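PDB 2PYY: ionotropic glutamate receptor bacterial homologue, which binds L-glutamate through its ligand-binding core, probably to gate an ion channel as in the ionotropic glutamate receptors. Local coordinates for residues B[63-71]-B[184-192]. Numbering follows the deposited sequence.
Sequences NLGIAAISI and ESYGIILPN. With GLU (glutamic acid), chain E.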
# COMPACT_ATOMS: atom_id res chain seq x y z
N ASN B 63 14.84 14.22 -7.54
CA ASN B 63 15.51 13.74 -6.34
C ASN B 63 14.59 13.15 -5.29
O ASN B 63 15.03 12.40 -4.42
CB ASN B 63 16.32 14.89 -5.73
CG ASN B 63 17.32 15.46 -6.72
OD1 ASN B 63 18.34 14.82 -7.05
ND2 ASN B 63 17.04 16.66 -7.22
N LEU B 64 13.30 13.47 -5.37
CA LEU B 64 12.32 12.97 -4.42
C LEU B 64 10.96 13.49 -4.87
O LEU B 64 10.86 14.28 -5.80
CB LEU B 64 12.63 13.51 -3.02
CG LEU B 64 12.48 15.03 -3.00
CD1 LEU B 64 11.10 15.38 -2.48
CD2 LEU B 64 13.54 15.66 -2.13
N GLY B 65 9.90 13.04 -4.20
CA GLY B 65 8.57 13.48 -4.59
C GLY B 65 7.65 13.57 -3.38
O GLY B 65 7.82 12.85 -2.41
N ILE B 66 6.67 14.46 -3.44
CA ILE B 66 5.75 14.62 -2.34
C ILE B 66 4.40 15.07 -2.90
O ILE B 66 4.34 15.80 -3.89
CB ILE B 66 6.25 15.68 -1.32
CG1 ILE B 66 5.27 15.80 -0.17
CG2 ILE B 66 6.38 17.04 -2.02
CD1 ILE B 66 5.72 16.75 0.95
N ALA B 67 3.34 14.60 -2.27
CA ALA B 67 1.97 14.94 -2.66
C ALA B 67 1.09 14.24 -1.62
O ALA B 67 1.12 14.58 -0.44
CB ALA B 67 1.67 14.41 -4.06
N ALA B 68 0.32 13.27 -2.09
CA ALA B 68 -0.54 12.48 -1.24
C ALA B 68 -0.13 11.05 -1.59
O ALA B 68 -0.93 10.25 -2.06
CB ALA B 68 -2.01 12.72 -1.61
N ILE B 69 1.15 10.76 -1.37
CA ILE B 69 1.76 9.48 -1.69
C ILE B 69 1.71 8.40 -0.60
O ILE B 69 2.48 8.44 0.36
CB ILE B 69 3.24 9.68 -2.11
CG1 ILE B 69 3.34 10.83 -3.13
CG2 ILE B 69 3.81 8.38 -2.72
CD1 ILE B 69 4.74 11.12 -3.64
N SER B 70 0.83 7.42 -0.76
CA SER B 70 0.70 6.34 0.21
C SER B 70 1.95 5.48 0.28
O SER B 70 2.53 5.12 -0.74
CB SER B 70 -0.49 5.46 -0.16
OG SER B 70 -1.68 6.21 -0.12
N ILE B 71 2.36 5.16 1.50
CA ILE B 71 3.50 4.31 1.74
C ILE B 71 2.94 2.88 1.72
O ILE B 71 2.01 2.54 2.46
CB ILE B 71 4.10 4.60 3.14
CG1 ILE B 71 4.58 6.06 3.19
CG2 ILE B 71 5.26 3.63 3.45
CD1 ILE B 71 5.14 6.48 4.51
N GLU B 184 -3.81 4.20 5.46
CA GLU B 184 -2.53 4.38 4.79
C GLU B 184 -1.94 5.69 5.27
O GLU B 184 -2.67 6.62 5.60
CB GLU B 184 -2.72 4.45 3.27
CG GLU B 184 -3.60 3.37 2.66
CD GLU B 184 -3.57 3.35 1.13
OE1 GLU B 184 -3.75 4.43 0.50
OE2 GLU B 184 -3.37 2.25 0.57
N SER B 185 -0.62 5.77 5.32
CA SER B 185 -0.01 7.01 5.73
C SER B 185 0.72 7.53 4.49
O SER B 185 1.08 6.75 3.59
CB SER B 185 0.96 6.78 6.90
OG SER B 185 2.21 6.31 6.45
N TYR B 186 0.89 8.85 4.43
CA TYR B 186 1.60 9.46 3.31
C TYR B 186 3.00 9.78 3.75
O TYR B 186 3.23 10.10 4.91
CB TYR B 186 0.96 10.78 2.88
CG TYR B 186 -0.47 10.70 2.45
CD1 TYR B 186 -0.98 9.54 1.84
CD2 TYR B 186 -1.31 11.79 2.61
CE1 TYR B 186 -2.31 9.50 1.41
CE2 TYR B 186 -2.63 11.76 2.18
CZ TYR B 186 -3.12 10.61 1.58
OH TYR B 186 -4.43 10.60 1.17
N GLY B 187 3.93 9.74 2.80
CA GLY B 187 5.31 10.05 3.10
C GLY B 187 5.95 10.69 1.89
O GLY B 187 5.30 10.82 0.84
N ILE B 188 7.19 11.14 2.04
CA ILE B 188 7.94 11.73 0.94
C ILE B 188 8.64 10.51 0.35
O ILE B 188 9.23 9.71 1.09
CB ILE B 188 8.96 12.79 1.48
CG1 ILE B 188 8.18 14.03 1.96
CG2 ILE B 188 9.96 13.20 0.38
CD1 ILE B 188 9.01 15.05 2.80
N ILE B 189 8.53 10.31 -0.96
CA ILE B 189 9.16 9.15 -1.58
C ILE B 189 10.53 9.59 -2.08
O ILE B 189 10.68 10.67 -2.66
CB ILE B 189 8.26 8.59 -2.74
CG1 ILE B 189 8.75 7.20 -3.17
CG2 ILE B 189 8.23 9.57 -3.91
CD1 ILE B 189 7.72 6.40 -3.96
N LEU B 190 11.52 8.73 -1.85
CA LEU B 190 12.90 9.02 -2.22
C LEU B 190 13.53 7.80 -2.85
O LEU B 190 13.04 6.68 -2.69
CB LEU B 190 13.69 9.34 -0.94
CG LEU B 190 13.08 10.34 0.02
CD1 LEU B 190 13.23 9.85 1.46
CD2 LEU B 190 13.75 11.67 -0.19
N PRO B 191 14.64 8.00 -3.59
CA PRO B 191 15.30 6.85 -4.20
C PRO B 191 16.05 6.12 -3.09
O PRO B 191 16.31 6.71 -2.04
CB PRO B 191 16.24 7.50 -5.21
CG PRO B 191 16.54 8.84 -4.59
CD PRO B 191 15.20 9.27 -4.07
N ASN B 192 16.37 4.85 -3.30
CA ASN B 192 17.11 4.10 -2.28
C ASN B 192 18.43 4.77 -1.96
O ASN B 192 19.03 5.39 -2.84
CB ASN B 192 17.41 2.69 -2.75
CG ASN B 192 16.18 1.82 -2.83
OD1 ASN B 192 15.30 1.88 -1.97
ND2 ASN B 192 16.11 1.00 -3.87
N GLU E . -2.65 8.17 -1.92
CA GLU E . -2.84 7.65 -3.31
C GLU E . -1.63 6.82 -3.72
O GLU E . -0.53 7.07 -3.17
CB GLU E . -3.01 8.82 -4.29
CG GLU E . -3.33 8.39 -5.72
CD GLU E . -3.34 9.55 -6.70
OE1 GLU E . -3.80 9.36 -7.84
OE2 GLU E . -2.89 10.65 -6.32
OXT GLU E . -1.77 5.94 -4.59
O HOH W 1 3.22 12.52 -0.16
O HOH W 2 0.92 3.20 5.16
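The ring of Tyr186 carries Ala68 on one face: Ala68 CA sits over its centre, 3.9 Å above the plane, and Ala68 CB makes a CH-pi contact 4.2 Å from the centroid. Ser70 OG lies at the ring edge, in plane, 3.7 Å from Tyr186 CE1; the ring also packs edge-to-face with Phe15, and Tyr186 OH reaches Asp158 and Ser88. The Glu184 carboxylate is met from above its plane by Ser70 OG, 2.8 Å from Glu184 OE1, an oxygen that also bonds Thr122. With OG beside its own backbone N (chi1 -62°), the Ser70 hydroxyl donates to this carboxylate and accepts a hydrogen bond from the ligand N. Here the backbones are joined by Gly187 N to Ile69 O at 3.1 Å and by Ile71 N to Ser185 O, the latter almost in line with the C=O (170°). Where the register shifts, a water accepts from Ala67 N and Ile69 N and donates to Gly187 O. Beyond it, Gly65 and Ile189 form an antiparallel hydrogen-bonded pair, flanked by Leu64 and Ile66 against Ile188 with Trp31 nearby; the Ile69 and Ile189 side chains cross at about a right angle, CD1 of Ile69 3.8 Å from CG2 of Ile189. Strand 175-190, part of the mixed sheet, thus meets strand 64-66 of the other sheet, consistent with a hinge in a periplasmic-binding-protein-like fold. Ala68 O also accepts from the ligand ammonium, Ser70 N donates to its alpha-carboxylate O, and Asp158 bonds the ligand directly; second-shell Glu184 may add negative field, tempered by its salt bridge to Arg182.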